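PDB 4P9E: deoxycytidylate deaminase from Cyanophage S-TIM5, which probably catalyses the zinc-dependent hydrolytic deamination of dCMP to dUMP and binds dTTP as an allosteric inhibitor. Local coordinates for residues 23-28 and 44-49; 70-75 and 95-100. One frame throughout, in Å; residues are numbered along the deposited sequence. Where two conformers were deposited one is given.

Interaction 1: residues 23-28 and 44-49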
ATOM      1  N   SER A  23     -22.725 -17.835  -7.165  1.00 42.99           N
ATOM      2  CA  SER A  23     -22.280 -18.353  -8.429  1.00 46.83           C
ATOM      3  C   SER A  23     -23.408 -18.919  -9.303  1.00 63.21           C
ATOM      4  O   SER A  23     -24.527 -19.087  -8.819  1.00 67.20           O
ATOM      5  CB  SER A  23     -21.405 -19.613  -8.236  1.00 43.67           C
ATOM      6  OG  SER A  23     -21.021 -20.186  -9.474  1.00 48.23           O
ATOM      7  N   ASN A  24     -23.135 -19.190 -10.550  1.00 63.46           N
ATOM      8  CA  ASN A  24     -24.176 -19.531 -11.513  1.00 67.96           C
ATOM      9  C   ASN A  24     -23.967 -20.904 -12.183  1.00 71.26           C
ATOM     10  O   ASN A  24     -24.672 -21.266 -13.128  1.00 76.14           O
ATOM     11  CB  ASN A  24     -24.247 -18.476 -12.613  1.00 69.47           C
ATOM     12  CG  ASN A  24     -25.654 -18.010 -12.848  1.00 85.85           C
ATOM     13  OD1 ASN A  24     -26.109 -17.040 -12.233  1.00 91.60           O
ATOM     14  ND2 ASN A  24     -26.366 -18.698 -13.734  1.00 89.60           N
ATOM     15  N   CYS A  25     -22.982 -21.634 -11.689  1.00 77.54           N
ATOM     16  CA  CYS A  25     -22.623 -22.902 -12.284  0.50 85.76           C
ATOM     17  C   CYS A  25     -23.483 -24.012 -11.712  1.00 90.44           C
ATOM     18  O   CYS A  25     -23.698 -24.089 -10.509  1.00 88.07           O
ATOM     19  CB  CYS A  25     -21.137 -23.164 -12.090  0.50 72.60           C
ATOM     20  SG  CYS A  25     -20.124 -21.782 -12.532  0.50 87.06           S
ATOM     21  N   LYS A  26     -23.998 -24.852 -12.600  1.00 93.28           N
ATOM     22  CA  LYS A  26     -24.944 -25.873 -12.212  1.00 92.28           C
ATOM     23  C   LYS A  26     -24.183 -27.101 -11.749  1.00 92.06           C
ATOM     24  O   LYS A  26     -24.691 -27.899 -10.960  1.00 87.95           O
ATOM     25  CB  LYS A  26     -25.875 -26.196 -13.382  1.00100.97           C
ATOM     26  CG  LYS A  26     -26.535 -24.961 -13.998  1.00 95.89           C
ATOM     27  CD  LYS A  26     -27.186 -24.096 -12.933  1.00 93.52           C
ATOM     28  CE  LYS A  26     -27.489 -22.699 -13.450  1.00 95.72           C
ATOM     29  NZ  LYS A  26     -27.844 -21.772 -12.339  1.00 89.56           N
ATOM     30  N   ARG A  27     -22.950 -27.241 -12.230  1.00 88.84           N
ATOM     31  CA  ARG A  27     -22.119 -28.367 -11.837  1.00 85.58           C
ATOM     32  C   ARG A  27     -21.655 -28.215 -10.383  1.00 84.06           C
ATOM     33  O   ARG A  27     -21.924 -29.069  -9.533  1.00 76.64           O
ATOM     34  CB  ARG A  27     -20.919 -28.512 -12.777  1.00 83.61           C
ATOM     35  CG  ARG A  27     -20.449 -29.954 -12.939  1.00 93.16           C
ATOM     36  CD  ARG A  27     -19.217 -30.080 -13.834  1.00 98.72           C
ATOM     37  NE  ARG A  27     -17.972 -30.065 -13.071  1.00103.51           N
ATOM     38  CZ  ARG A  27     -16.811 -30.537 -13.515  1.00112.24           C
ATOM     39  NH1 ARG A  27     -16.726 -31.070 -14.729  1.00108.47           N
ATOM     40  NH2 ARG A  27     -15.730 -30.484 -12.743  1.00109.01           N
ATOM     41  N   MET A  28     -20.973 -27.116 -10.092  1.00 79.03           N
ATOM     42  CA  MET A  28     -20.433 -26.912  -8.760  1.00 66.49           C
ATOM     43  C   MET A  28     -20.465 -25.448  -8.400  1.00 61.60           C
ATOM     44  O   MET A  28     -20.024 -24.618  -9.185  1.00 61.74           O
ATOM     45  CB  MET A  28     -18.994 -27.379  -8.731  1.00 57.17           C
ATOM     46  CG  MET A  28     -18.563 -27.961  -7.427  1.00 52.71           C
ATOM     47  SD  MET A  28     -16.956 -28.697  -7.700  1.00 69.29           S
ATOM     48  CE  MET A  28     -17.059 -30.149  -6.644  1.00 88.69           C
ATOM     49  N   GLY A  44     -14.529 -14.622  -3.359  1.00 29.01           N
ATOM     50  CA  GLY A  44     -14.530 -15.099  -4.717  1.00 30.41           C
ATOM     51  C   GLY A  44     -15.445 -16.286  -4.868  1.00 34.84           C
ATOM     52  O   GLY A  44     -15.691 -17.044  -3.935  1.00 30.61           O
ATOM     53  N   TRP A  45     -15.964 -16.439  -6.069  1.00 34.39           N
ATOM     54  CA  TRP A  45     -16.790 -17.573  -6.354  1.00 33.63           C
ATOM     55  C   TRP A  45     -16.555 -18.014  -7.782  1.00 40.17           C
ATOM     56  O   TRP A  45     -15.806 -17.395  -8.534  1.00 40.06           O
ATOM     57  CB  TRP A  45     -18.262 -17.260  -6.082  1.00 36.12           C
ATOM     58  CG  TRP A  45     -18.816 -16.111  -6.885  1.00 44.64           C
ATOM     59  CD1 TRP A  45     -19.293 -16.162  -8.163  1.00 39.49           C
ATOM     60  CD2 TRP A  45     -18.955 -14.743  -6.463  1.00 41.91           C
ATOM     61  NE1 TRP A  45     -19.714 -14.928  -8.560  1.00 37.42           N
ATOM     62  CE2 TRP A  45     -19.521 -14.037  -7.547  1.00 40.45           C
ATOM     63  CE3 TRP A  45     -18.651 -14.052  -5.284  1.00 36.05           C
ATOM     64  CZ2 TRP A  45     -19.791 -12.664  -7.486  1.00 37.88           C
ATOM     65  CZ3 TRP A  45     -18.923 -12.687  -5.220  1.00 38.97           C
ATOM     66  CH2 TRP A  45     -19.489 -12.009  -6.314  1.00 42.24           C
ATOM     67  N   ASN A  46     -17.114 -19.142  -8.177  1.00 47.90           N
ATOM     68  CA  ASN A  46     -16.787 -19.631  -9.506  1.00 43.87           C
ATOM     69  C   ASN A  46     -17.726 -19.103 -10.581  1.00 50.29           C
ATOM     70  O   ASN A  46     -18.921 -18.969 -10.366  1.00 54.49           O
ATOM     71  CB  ASN A  46     -16.659 -21.158  -9.538  1.00 46.43           C
ATOM     72  CG  ASN A  46     -17.948 -21.854  -9.232  1.00 53.61           C
ATOM     73  OD1 ASN A  46     -18.872 -21.261  -8.691  1.00 63.73           O
ATOM     74  ND2 ASN A  46     -18.025 -23.123  -9.585  1.00 59.24           N
ATOM     75  N   GLY A  47     -17.168 -18.775 -11.738  1.00 38.96           N
ATOM     76  CA  GLY A  47     -17.963 -18.247 -12.819  1.00 39.13           C
ATOM     77  C   GLY A  47     -17.178 -17.538 -13.895  1.00 44.97           C
ATOM     78  O   GLY A  47     -15.956 -17.534 -13.905  1.00 48.55           O
ATOM     79  N   THR A  48     -17.916 -16.931 -14.810  1.00 49.69           N
ATOM     80  CA  THR A  48     -17.352 -16.228 -15.959  1.00 52.87           C
ATOM     81  C   THR A  48     -16.901 -14.817 -15.593  1.00 55.93           C
ATOM     82  O   THR A  48     -17.442 -14.200 -14.666  1.00 55.31           O
ATOM     83  CB  THR A  48     -18.382 -16.117 -17.111  1.00 59.72           C
ATOM     84  OG1 THR A  48     -19.441 -15.220 -16.739  1.00 57.07           O
ATOM     85  CG2 THR A  48     -18.948 -17.480 -17.444  1.00 68.92           C
ATOM     86  N   PRO A  49     -15.930 -14.319 -16.348  1.00 57.80           N
ATOM     87  CA  PRO A  49     -15.312 -13.023 -16.091  1.00 58.62           C
ATOM     88  C   PRO A  49     -16.305 -11.902 -16.293  1.00 58.94           C
ATOM     89  O   PRO A  49     -17.240 -12.048 -17.069  1.00 67.00           O
ATOM     90  CB  PRO A  49     -14.221 -12.954 -17.153  1.00 51.62           C
ATOM     91  CG  PRO A  49     -13.847 -14.355 -17.373  1.00 44.90           C
ATOM     92  CD  PRO A  49     -15.104 -15.152 -17.234  1.00 50.66           C
TER
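S23 and N46 carry most of the polar part of this contact, which ties the loop after helix 6-20 to the chain leaving strand 39-45. The hydroxyl of S23 has two acceptors of N46 near it, the side-chain OD1 at 2.5 Å and the backbone O at 2.6 Å from OG, and one proton to share between them. Chi1 of 177° sets OG anti to the backbone N, beside its own carbonyl carbon, where it accepts from C25 N in an ST turn. At the other end of the N46 amide, ND2 donates to M28 O over 2.5 Å. That bond is nearly straight at the hydrogen (171°); M28 O lies in the amide plane of N46, while ND2 stands above the carbonyl plane of M28.

Other packing is thinner. CD1 of the W45 indole lies obliquely 3.7 Å from S23 CA. In the conformer described, SG of C25 lies 3.7 Å from N46 O; C25 is disulfide-bonded to C57.

N46 and C25 contribute to dTMP binding, and W45 and G47 to the dCMP and dTTP sites. M28 O holds ND2, and OD1, beside the S23 hydroxyl and weakly bonded by V30 N, probably completes the fixing of the amide.

Interaction 2: residues 70-75 and 95-100. With ZN (zinc ion), chain B.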
ATOM      1  N   HIS A  70     -12.225 -20.285 -11.248  1.00 41.86           N
ATOM      2  CA  HIS A  70     -12.532 -20.914  -9.983  1.00 36.08           C
ATOM      3  C   HIS A  70     -12.589 -19.829  -8.924  1.00 32.56           C
ATOM      4  O   HIS A  70     -12.040 -18.747  -9.109  1.00 31.54           O
ATOM      5  CB  HIS A  70     -11.471 -21.943  -9.640  1.00 37.95           C
ATOM      6  CG  HIS A  70     -11.407 -23.077 -10.612  1.00 46.02           C
ATOM      7  ND1 HIS A  70     -10.429 -24.045 -10.559  1.00 47.68           N
ATOM      8  CD2 HIS A  70     -12.204 -23.402 -11.653  1.00 47.41           C
ATOM      9  CE1 HIS A  70     -10.620 -24.911 -11.540  1.00 41.30           C
ATOM     10  NE2 HIS A  70     -11.690 -24.545 -12.213  1.00 42.06           N
ATOM     11  N   ALA A  71     -13.268 -20.121  -7.825  1.00 37.31           N
ATOM     12  CA  ALA A  71     -13.405 -19.191  -6.716  1.00 37.29           C
ATOM     13  C   ALA A  71     -12.039 -18.701  -6.230  1.00 38.37           C
ATOM     14  O   ALA A  71     -11.874 -17.535  -5.873  1.00 31.96           O
ATOM     15  CB  ALA A  71     -14.156 -19.862  -5.576  1.00 38.25           C
ATOM     16  N   GLU A  72     -11.065 -19.606  -6.224  1.00 33.64           N
ATOM     17  CA  GLU A  72      -9.736 -19.298  -5.728  1.00 32.95           C
ATOM     18  C   GLU A  72      -9.025 -18.360  -6.696  1.00 34.79           C
ATOM     19  O   GLU A  72      -8.356 -17.426  -6.276  1.00 37.18           O
ATOM     20  CB  GLU A  72      -8.912 -20.584  -5.511  1.00 39.16           C
ATOM     21  CG  GLU A  72      -9.543 -21.651  -4.601  1.00 36.87           C
ATOM     22  CD  GLU A  72     -10.451 -22.630  -5.352  1.00 46.37           C
ATOM     23  OE1 GLU A  72     -11.205 -22.205  -6.264  1.00 42.60           O
ATOM     24  OE2 GLU A  72     -10.417 -23.836  -5.014  1.00 47.91           O
ATOM     25  N   GLN A  73      -9.167 -18.608  -7.994  1.00 32.01           N
ATOM     26  CA  GLN A  73      -8.711 -17.667  -9.012  1.00 32.57           C
ATOM     27  C   GLN A  73      -9.285 -16.238  -8.866  1.00 29.62           C
ATOM     28  O   GLN A  73      -8.556 -15.253  -8.991  1.00 26.41           O
ATOM     29  CB  GLN A  73      -8.978 -18.230 -10.400  1.00 33.85           C
ATOM     30  CG  GLN A  73      -7.989 -19.307 -10.763  1.00 36.54           C
ATOM     31  CD  GLN A  73      -8.449 -20.207 -11.900  1.00 46.58           C
ATOM     32  OE1 GLN A  73      -9.490 -19.983 -12.515  1.00 45.41           O
ATOM     33  NE2 GLN A  73      -7.671 -21.255 -12.168  1.00 50.97           N
ATOM     34  N   ASN A  74     -10.577 -16.135  -8.579  1.00 34.99           N
ATOM     35  CA  ASN A  74     -11.190 -14.837  -8.313  1.00 36.31           C
ATOM     36  C   ASN A  74     -10.637 -14.106  -7.083  1.00 36.86           C
ATOM     37  O   ASN A  74     -10.301 -12.915  -7.148  1.00 39.87           O
ATOM     38  CB  ASN A  74     -12.703 -14.965  -8.221  1.00 36.33           C
ATOM     39  CG  ASN A  74     -13.370 -14.766  -9.553  1.00 43.54           C
ATOM     40  OD1 ASN A  74     -12.943 -13.928 -10.349  1.00 38.34           O
ATOM     41  ND2 ASN A  74     -14.420 -15.533  -9.813  1.00 52.15           N
ATOM     42  N   ALA A  75     -10.542 -14.815  -5.971  1.00 25.61           N
ATOM     43  CA  ALA A  75      -9.953 -14.251  -4.773  1.00 25.95           C
ATOM     44  C   ALA A  75      -8.522 -13.756  -5.041  1.00 30.78           C
ATOM     45  O   ALA A  75      -8.179 -12.609  -4.745  1.00 31.06           O
ATOM     46  CB  ALA A  75      -9.983 -15.276  -3.633  1.00 23.23           C
ATOM     47  N   HIS A  95     -14.559 -25.795  -1.187  1.00 29.29           N
ATOM     48  CA  HIS A  95     -14.016 -27.017  -1.747  1.00 31.31           C
ATOM     49  C   HIS A  95     -12.508 -27.083  -1.714  1.00 36.44           C
ATOM     50  O   HIS A  95     -11.843 -26.061  -1.775  1.00 38.45           O
ATOM     51  CB  HIS A  95     -14.494 -27.204  -3.174  1.00 36.71           C
ATOM     52  CG  HIS A  95     -15.968 -27.432  -3.281  1.00 43.11           C
ATOM     53  ND1 HIS A  95     -16.889 -26.432  -3.054  1.00 41.49           N
ATOM     54  CD2 HIS A  95     -16.673 -28.550  -3.553  1.00 44.21           C
ATOM     55  CE1 HIS A  95     -18.105 -26.925  -3.203  1.00 40.79           C
ATOM     56  NE2 HIS A  95     -18.007 -28.203  -3.514  1.00 43.56           N
ATOM     57  N   SER A  96     -11.995 -28.302  -1.575  1.00 41.94           N
ATOM     58  CA  SER A  96     -10.606 -28.628  -1.849  1.00 42.43           C
ATOM     59  C   SER A  96     -10.264 -28.038  -3.221  1.00 44.31           C
ATOM     60  O   SER A  96     -11.093 -28.083  -4.123  1.00 51.28           O
ATOM     61  CB  SER A  96     -10.437 -30.160  -1.811  1.00 46.48           C
ATOM     62  OG  SER A  96      -9.503 -30.658  -2.763  1.00 58.27           O
ATOM     63  N   PRO A  97      -9.078 -27.418  -3.368  1.00 45.27           N
ATOM     64  CA  PRO A  97      -8.740 -26.817  -4.665  1.00 50.13           C
ATOM     65  C   PRO A  97      -8.141 -27.767  -5.700  1.00 47.51           C
ATOM     66  O   PRO A  97      -7.480 -28.738  -5.359  1.00 53.72           O
ATOM     67  CB  PRO A  97      -7.727 -25.728  -4.299  1.00 40.05           C
ATOM     68  CG  PRO A  97      -7.149 -26.174  -3.040  1.00 39.92           C
ATOM     69  CD  PRO A  97      -8.226 -26.890  -2.294  1.00 44.14           C
ATOM     70  N   CYS A  98      -8.387 -27.453  -6.965  1.00 48.03           N
ATOM     71  CA  CYS A  98      -7.842 -28.196  -8.096  1.00 53.79           C
ATOM     72  C   CYS A  98      -6.329 -28.031  -8.146  1.00 51.66           C
ATOM     73  O   CYS A  98      -5.782 -27.208  -7.422  1.00 50.29           O
ATOM     74  CB  CYS A  98      -8.497 -27.716  -9.404  1.00 54.29           C
ATOM     75  SG  CYS A  98      -7.889 -26.141 -10.079  1.00 48.66           S
ATOM     76  N   PRO A  99      -5.638 -28.824  -8.983  1.00 56.31           N
ATOM     77  CA  PRO A  99      -4.189 -28.636  -9.088  1.00 52.98           C
ATOM     78  C   PRO A  99      -3.758 -27.243  -9.575  1.00 49.44           C
ATOM     79  O   PRO A  99      -2.726 -26.771  -9.109  1.00 47.72           O
ATOM     80  CB  PRO A  99      -3.776 -29.713 -10.098  1.00 53.65           C
ATOM     81  CG  PRO A  99      -4.771 -30.776  -9.910  1.00 55.80           C
ATOM     82  CD  PRO A  99      -6.064 -30.055  -9.678  1.00 56.99           C
ATOM     83  N   ASP A 100      -4.521 -26.610 -10.469  1.00 55.84           N
ATOM     84  CA  ASP A 100      -4.155 -25.297 -11.015  1.00 58.60           C
ATOM     85  C   ASP A 100      -4.265 -24.182  -9.967  1.00 57.05           C
ATOM     86  O   ASP A 100      -3.475 -23.233  -9.956  1.00 52.54           O
ATOM     87  CB  ASP A 100      -5.020 -24.937 -12.232  1.00 57.80           C
ATOM     88  CG  ASP A 100      -4.993 -26.012 -13.325  1.00 82.83           C
ATOM     89  OD1 ASP A 100      -3.934 -26.680 -13.489  1.00 79.72           O
ATOM     90  OD2 ASP A 100      -6.037 -26.186 -14.014  1.00 87.49           O
TER
HETATM   91 ZN    ZN B 201      -9.218 -24.682  -9.147  1.00 54.55          ZN
HETATM   92  O   HOH W   1     -10.627 -25.197  -7.211  1.00 61.98           O
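A water is gripped from three directions: by the zinc ion at 2.5 Å, by OE2 of E72, to which it donates over 2.6 Å, and by the backbone N of C98, from which it accepts. It joins the two signature motifs of the cytidine deaminase family, the His-Ala-Glu of H70, A71 and E72 and the Pro-Cys-Pro-Asp-Cys loop, each at the N-terminal end of a helix.

Zinc is held by ND1 of H70 at 2.0 Å and by SG of C98 at 2.2 Å; C101 supplies the third protein ligand. H70 and C98 are both N-cap residues, and their CB atoms face the opposing segment. Their shared metal brings SG of C98 to 3.3 Å from ND1 of H70, and the sulfur lies at the edge of the ring, in its plane. The two helix starts directed at the site probably help to stabilise its thiolates.

The E72 chain is bent at chi2 (88°), which swings CD out of the extended path. OE2 packs on CB of P97, the two side chains crossing at about a right angle. E72 is the predicted proton donor, a role consistent with its bond to the metal-bound water. Farther along helix 71-80, N74, part of the dCMP and dTTP sites, bonds through ND2 to W45 O, while its OD1 makes a weak hydrogen bond to Q107 of a second subunit.

At the helix start, OE1 of Q73 accepts from the backbone N of H70 at 3.0 Å, with an N-H...O angle of 163°.

Overall arrangement
The two contacts lie side by side, their centres 11 Å apart. Interaction 2 sits near the middle of the chain, where helices 71-80 and 99-107 begin, whereas interaction 1 lies farther out, between a loop and the end of strand 39-45. Both are only partly buried. They hold different elements, but they meet where A71 packs on the G44-W45 backbone and the M28 methyl reaches the H95 ring. Their chemistry follows their place: metal ligation and a bridging water join 70-75 to 95-100, while direct hydrogen bonds and light packing join 23-28 to 44-49. Both supply residues to the dTMP site near the zinc and to a separate dCMP/dTTP site, consistent with the allosteric one.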